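Local coordinates for protein lectin 2 (Agrocybe aegerita, PDB 4TQJ) that binds glycans that end in a non-reducing terminal N-acetylglucosamine and folds as a beta-propeller, at residues A[20-32]-A[38-51]. The protein carries 1 engineered substitution. Residues are numbered along the deposited sequence; the frame is centred on the assembly and turned at random.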
loop_
_atom_site.group_PDB
_atom_site.type_symbol
_atom_site.label_atom_id
_atom_site.label_comp_id
_atom_site.label_asym_id
_atom_site.label_seq_id
_atom_site.Cartn_x
_atom_site.Cartn_y
_atom_site.Cartn_z
ATOM N N ASP A 20 -1.006 8.500 -3.446
ATOM C CA ASP A 20 -1.021 8.234 -4.884
ATOM C C ASP A 20 -1.723 9.350 -5.661
ATOM O O ASP A 20 -2.505 10.101 -5.099
ATOM C CB ASP A 20 -1.755 6.909 -5.165
ATOM C CG ASP A 20 -1.224 5.760 -4.340
ATOM O OD1 ASP A 20 -0.081 5.334 -4.579
ATOM O OD2 ASP A 20 -1.952 5.288 -3.437
ATOM N N ILE A 21 -1.454 9.447 -6.959
ATOM C CA ILE A 21 -2.139 10.420 -7.813
ATOM C C ILE A 21 -3.295 9.727 -8.494
ATOM O O ILE A 21 -3.121 8.656 -9.066
ATOM C CB ILE A 21 -1.238 10.939 -8.935
ATOM C CG1 ILE A 21 0.018 11.593 -8.359
ATOM C CG2 ILE A 21 -2.000 11.934 -9.827
ATOM C CD1 ILE A 21 1.036 11.913 -9.411
ATOM N N VAL A 22 -4.476 10.324 -8.428
ATOM C CA VAL A 22 -5.608 9.813 -9.193
ATOM C C VAL A 22 -6.102 10.940 -10.086
ATOM O O VAL A 22 -6.490 12.007 -9.602
ATOM C CB VAL A 22 -6.719 9.269 -8.282
ATOM C CG1 VAL A 22 -7.975 8.931 -9.082
ATOM C CG2 VAL A 22 -6.216 8.053 -7.504
ATOM N N GLY A 23 -6.034 10.718 -11.393
ATOM C CA GLY A 23 -6.458 11.716 -12.344
ATOM C C GLY A 23 -7.657 11.260 -13.149
ATOM O O GLY A 23 -7.651 10.163 -13.718
ATOM N N PHE A 24 -8.699 12.082 -13.187
ATOM C CA PHE A 24 -9.771 11.865 -14.144
ATOM C C PHE A 24 -9.411 12.651 -15.394
ATOM O O PHE A 24 -9.760 13.818 -15.525
ATOM C CB PHE A 24 -11.114 12.309 -13.578
ATOM C CG PHE A 24 -11.568 11.484 -12.410
ATOM C CD1 PHE A 24 -12.392 10.378 -12.601
ATOM C CD2 PHE A 24 -11.138 11.788 -11.130
ATOM C CE1 PHE A 24 -12.807 9.605 -11.522
ATOM C CE2 PHE A 24 -11.542 11.028 -10.047
ATOM C CZ PHE A 24 -12.375 9.933 -10.239
ATOM N N GLY A 25 -8.669 12.010 -16.290
ATOM C CA GLY A 25 -8.160 12.675 -17.475
ATOM C C GLY A 25 -9.214 12.724 -18.563
ATOM O O GLY A 25 -10.366 12.331 -18.343
ATOM N N LEU A 26 -8.825 13.198 -19.742
ATOM C CA LEU A 26 -9.763 13.347 -20.851
ATOM C C LEU A 26 -10.262 12.001 -21.375
ATOM O O LEU A 26 -11.392 11.894 -21.841
ATOM C CB LEU A 26 -9.104 14.124 -21.988
ATOM C CG LEU A 26 -8.680 15.546 -21.635
ATOM C CD1 LEU A 26 -7.837 16.160 -22.774
ATOM C CD2 LEU A 26 -9.908 16.406 -21.289
ATOM N N ASP A 27 -9.419 10.975 -21.295
ATOM C CA ASP A 27 -9.742 9.689 -21.908
ATOM C C ASP A 27 -10.022 8.600 -20.878
ATOM O O ASP A 27 -10.186 7.423 -21.224
ATOM C CB ASP A 27 -8.623 9.240 -22.854
ATOM C CG ASP A 27 -8.302 10.276 -23.937
ATOM O OD1 ASP A 27 -9.211 10.985 -24.418
ATOM O OD2 ASP A 27 -7.123 10.364 -24.319
ATOM N N GLY A 28 -10.077 8.987 -19.611
ATOM C CA GLY A 28 -10.386 8.036 -18.562
ATOM C C GLY A 28 -9.555 8.266 -17.323
ATOM O O GLY A 28 -8.777 9.213 -17.252
ATOM N N VAL A 29 -9.718 7.379 -16.357
ATOM C CA VAL A 29 -9.047 7.481 -15.071
ATOM C C VAL A 29 -7.591 7.034 -15.180
ATOM O O VAL A 29 -7.299 5.895 -15.546
ATOM C CB VAL A 29 -9.771 6.612 -14.034
ATOM C CG1 VAL A 29 -9.176 6.807 -12.638
ATOM C CG2 VAL A 29 -11.261 6.924 -14.043
ATOM N N VAL A 30 -6.676 7.947 -14.872
ATOM C CA VAL A 30 -5.254 7.650 -14.909
ATOM C C VAL A 30 -4.719 7.540 -13.488
ATOM O O VAL A 30 -4.878 8.463 -12.697
ATOM C CB VAL A 30 -4.483 8.746 -15.650
ATOM C CG1 VAL A 30 -3.047 8.328 -15.839
ATOM C CG2 VAL A 30 -5.151 9.028 -16.993
ATOM N N ILE A 31 -4.131 6.396 -13.151
ATOM C CA ILE A 31 -3.571 6.201 -11.825
ATOM C C ILE A 31 -2.069 6.394 -11.856
ATOM O O ILE A 31 -1.375 5.789 -12.676
ATOM C CB ILE A 31 -3.864 4.787 -11.268
ATOM C CG1 ILE A 31 -5.362 4.509 -11.264
ATOM C CG2 ILE A 31 -3.303 4.641 -9.859
ATOM C CD1 ILE A 31 -6.177 5.442 -10.357
ATOM N N GLY A 32 -1.575 7.247 -10.966
ATOM C CA GLY A 32 -0.150 7.406 -10.751
ATOM C C GLY A 32 0.230 6.848 -9.390
ATOM O O GLY A 32 0.403 7.599 -8.424
ATOM N N LEU A 38 7.332 5.678 -11.280
ATOM C CA LEU A 38 6.021 6.298 -11.422
ATOM C C LEU A 38 5.652 6.356 -12.891
ATOM O O LEU A 38 6.359 6.965 -13.689
ATOM C CB LEU A 38 6.003 7.703 -10.820
ATOM C CG LEU A 38 4.712 8.502 -11.057
ATOM C CD1 LEU A 38 3.527 7.827 -10.379
ATOM C CD2 LEU A 38 4.853 9.950 -10.587
ATOM N N GLN A 39 4.554 5.705 -13.245
ATOM C CA GLN A 39 4.083 5.705 -14.620
ATOM C C GLN A 39 2.556 5.752 -14.651
ATOM O O GLN A 39 1.895 4.944 -14.019
ATOM C CB GLN A 39 4.606 4.482 -15.372
ATOM C CG GLN A 39 6.131 4.446 -15.562
ATOM C CD GLN A 39 6.693 5.659 -16.310
ATOM O OE1 GLN A 39 5.955 6.423 -16.942
ATOM N NE2 GLN A 39 8.015 5.835 -16.239
ATOM N N PRO A 40 1.996 6.711 -15.389
ATOM C CA PRO A 40 0.539 6.861 -15.428
ATOM C C PRO A 40 -0.077 5.595 -16.010
ATOM O O PRO A 40 0.426 5.089 -17.009
ATOM C CB PRO A 40 0.338 8.031 -16.392
ATOM C CG PRO A 40 1.523 7.963 -17.312
ATOM C CD PRO A 40 2.669 7.505 -16.432
ATOM N N PHE A 41 -1.131 5.088 -15.381
ATOM C CA PHE A 41 -1.779 3.861 -15.819
ATOM C C PHE A 41 -3.249 4.126 -16.120
ATOM O O PHE A 41 -4.022 4.477 -15.229
ATOM C CB PHE A 41 -1.628 2.788 -14.737
ATOM C CG PHE A 41 -2.370 1.518 -15.025
ATOM C CD1 PHE A 41 -3.260 0.997 -14.094
ATOM C CD2 PHE A 41 -2.168 0.831 -16.215
ATOM C CE1 PHE A 41 -3.942 -0.189 -14.348
ATOM C CE2 PHE A 41 -2.854 -0.351 -16.482
ATOM C CZ PHE A 41 -3.740 -0.857 -15.551
ATOM N N LEU A 42 -3.643 3.967 -17.379
ATOM C CA LEU A 42 -5.043 4.150 -17.744
ATOM C C LEU A 42 -5.884 2.999 -17.203
ATOM O O LEU A 42 -6.014 1.963 -17.852
ATOM C CB LEU A 42 -5.200 4.260 -19.254
ATOM C CG LEU A 42 -6.620 4.527 -19.760
ATOM C CD1 LEU A 42 -7.163 5.814 -19.163
ATOM C CD2 LEU A 42 -6.646 4.594 -21.288
ATOM N N ALA A 43 -6.459 3.187 -16.016
ATOM C CA ALA A 43 -7.122 2.091 -15.313
ATOM C C ALA A 43 -8.580 1.828 -15.721
ATOM O O ALA A 43 -9.047 0.693 -15.618
ATOM C CB ALA A 43 -7.015 2.286 -13.794
ATOM N N VAL A 44 -9.286 2.867 -16.171
ATOM C CA VAL A 44 -10.702 2.758 -16.529
ATOM C C VAL A 44 -11.063 3.738 -17.635
ATOM O O VAL A 44 -10.871 4.953 -17.482
ATOM C CB VAL A 44 -11.621 3.076 -15.322
ATOM C CG1 VAL A 44 -13.087 3.047 -15.744
ATOM C CG2 VAL A 44 -11.373 2.105 -14.189
ATOM N N LYS A 45 -11.583 3.216 -18.742
ATOM C CA LYS A 45 -12.002 4.050 -19.864
ATOM C C LYS A 45 -13.414 4.563 -19.644
ATOM O O LYS A 45 -14.362 4.146 -20.316
ATOM C CB LYS A 45 -11.913 3.278 -21.184
ATOM C CG LYS A 45 -10.480 3.045 -21.656
ATOM C CD LYS A 45 -10.418 2.126 -22.871
ATOM C CE LYS A 45 -9.020 2.112 -23.487
ATOM N NZ LYS A 45 -7.959 1.772 -22.500
ATOM N N ASN A 46 -13.546 5.465 -18.683
ATOM C CA ASN A 46 -14.828 6.023 -18.321
ATOM C C ASN A 46 -14.579 7.159 -17.320
ATOM O O ASN A 46 -13.431 7.484 -17.046
ATOM C CB ASN A 46 -15.722 4.930 -17.731
ATOM C CG ASN A 46 -17.203 5.181 -17.988
ATOM O OD1 ASN A 46 -17.687 6.302 -17.846
ATOM N ND2 ASN A 46 -17.928 4.132 -18.377
ATOM N N PHE A 47 -15.637 7.769 -16.796
ATOM C CA PHE A 47 -15.481 8.865 -15.842
ATOM C C PHE A 47 -14.688 10.036 -16.421
ATOM O O PHE A 47 -13.997 10.736 -15.692
ATOM C CB PHE A 47 -14.764 8.373 -14.588
ATOM C CG PHE A 47 -15.495 7.295 -13.858
ATOM C CD1 PHE A 47 -16.623 7.593 -13.109
ATOM C CD2 PHE A 47 -15.049 5.980 -13.903
ATOM C CE1 PHE A 47 -17.300 6.595 -12.416
ATOM C CE2 PHE A 47 -15.722 4.983 -13.221
ATOM C CZ PHE A 47 -16.847 5.291 -12.475
ATOM N N ALA A 48 -14.801 10.260 -17.723
ATOM C CA ALA A 48 -13.923 11.209 -18.396
ATOM C C ALA A 48 -14.645 12.121 -19.393
ATOM O O ALA A 48 -15.735 11.798 -19.876
ATOM C CB ALA A 48 -12.790 10.456 -19.089
ATOM N N GLN A 49 -14.018 13.258 -19.692
ATOM C CA GLN A 49 -14.528 14.222 -20.660
ATOM C C GLN A 49 -14.844 13.533 -21.986
ATOM O O GLN A 49 -15.881 13.780 -22.602
ATOM C CB GLN A 49 -13.478 15.313 -20.912
ATOM C CG GLN A 49 -13.927 16.415 -21.862
ATOM C CD GLN A 49 -14.888 17.389 -21.208
ATOM O OE1 GLN A 49 -15.051 17.395 -19.990
ATOM N NE2 GLN A 49 -15.522 18.227 -22.017
ATOM N N ASN A 50 -13.937 12.664 -22.419
ATOM C CA ASN A 50 -14.088 11.984 -23.700
ATOM C C ASN A 50 -14.305 10.482 -23.575
ATOM O O ASN A 50 -14.063 9.738 -24.520
ATOM C CB ASN A 50 -12.895 12.287 -24.606
ATOM C CG ASN A 50 -12.709 13.769 -24.824
ATOM O OD1 ASN A 50 -13.685 14.505 -24.972
ATOM N ND2 ASN A 50 -11.455 14.224 -24.828
ATOM N N ALA A 51 -14.775 10.050 -22.409
ATOM C CA ALA A 51 -15.208 8.672 -22.211
ATOM C C ALA A 51 -16.325 8.604 -21.174
ATOM O O ALA A 51 -16.059 8.584 -19.978
ATOM C CB ALA A 51 -14.036 7.802 -21.791
HETATM O O HOH W 1 -12.286 14.258 -17.559
HETATM O O HOH W 2 -11.324 8.579 -25.422
HETATM O O HOH W 3 0.404 3.934 -11.602
#
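Val29 and Val44 form an antiparallel hydrogen-bonded pair in the outer hairpin of a beta-propeller blade, where strand 41-44 is the outermost of four strands and strand 395-399, from the far end of the chain, completes the sheet. Val29 N donates to Val44 O, while Val29 O accepts from Ala43 N. One residue further the register slips by one, a beta bulge, so that Val30 faces Leu42, and Ile31 and Phe41 then exchange two N-H...O bonds of 2.8 Å between N and O.

Val29 carries the packing on the face turned to the next blade. Its CB lies 4.2 Å from Val44 CB; CG2, placed beside the backbone N because CG1 is anti to it (chi1 -174°), reaches Asn46 O and, at 3.8 Å, Phe47 CB. A beta-branched residue suits a strand, and here its CG2 fills the place beside Phe47 CB. Phe47 CB also meets the edge of the Phe24 ring, in its plane, 3.7 Å from CD1, and Ile74 of strand 73-77 touches Val29, Phe24 and Phe47. On the other face Val30 CG1 presses tightly against Pro40 CB, the two side chains lying alongside.

At Gly28, phi of 140° would jam any CB against Asp27 O, and a CB would also strike Val44 O; the bare CA makes CA-H...O contacts with both Val44 O and Asn46 O. Beyond it, loop 45-51 folds back over the 25-28 turn: Ala48 is small enough to bring CB within 3.1 Å of Gly28 N, and Asn50 N donates to Leu26 O at 2.7 Å.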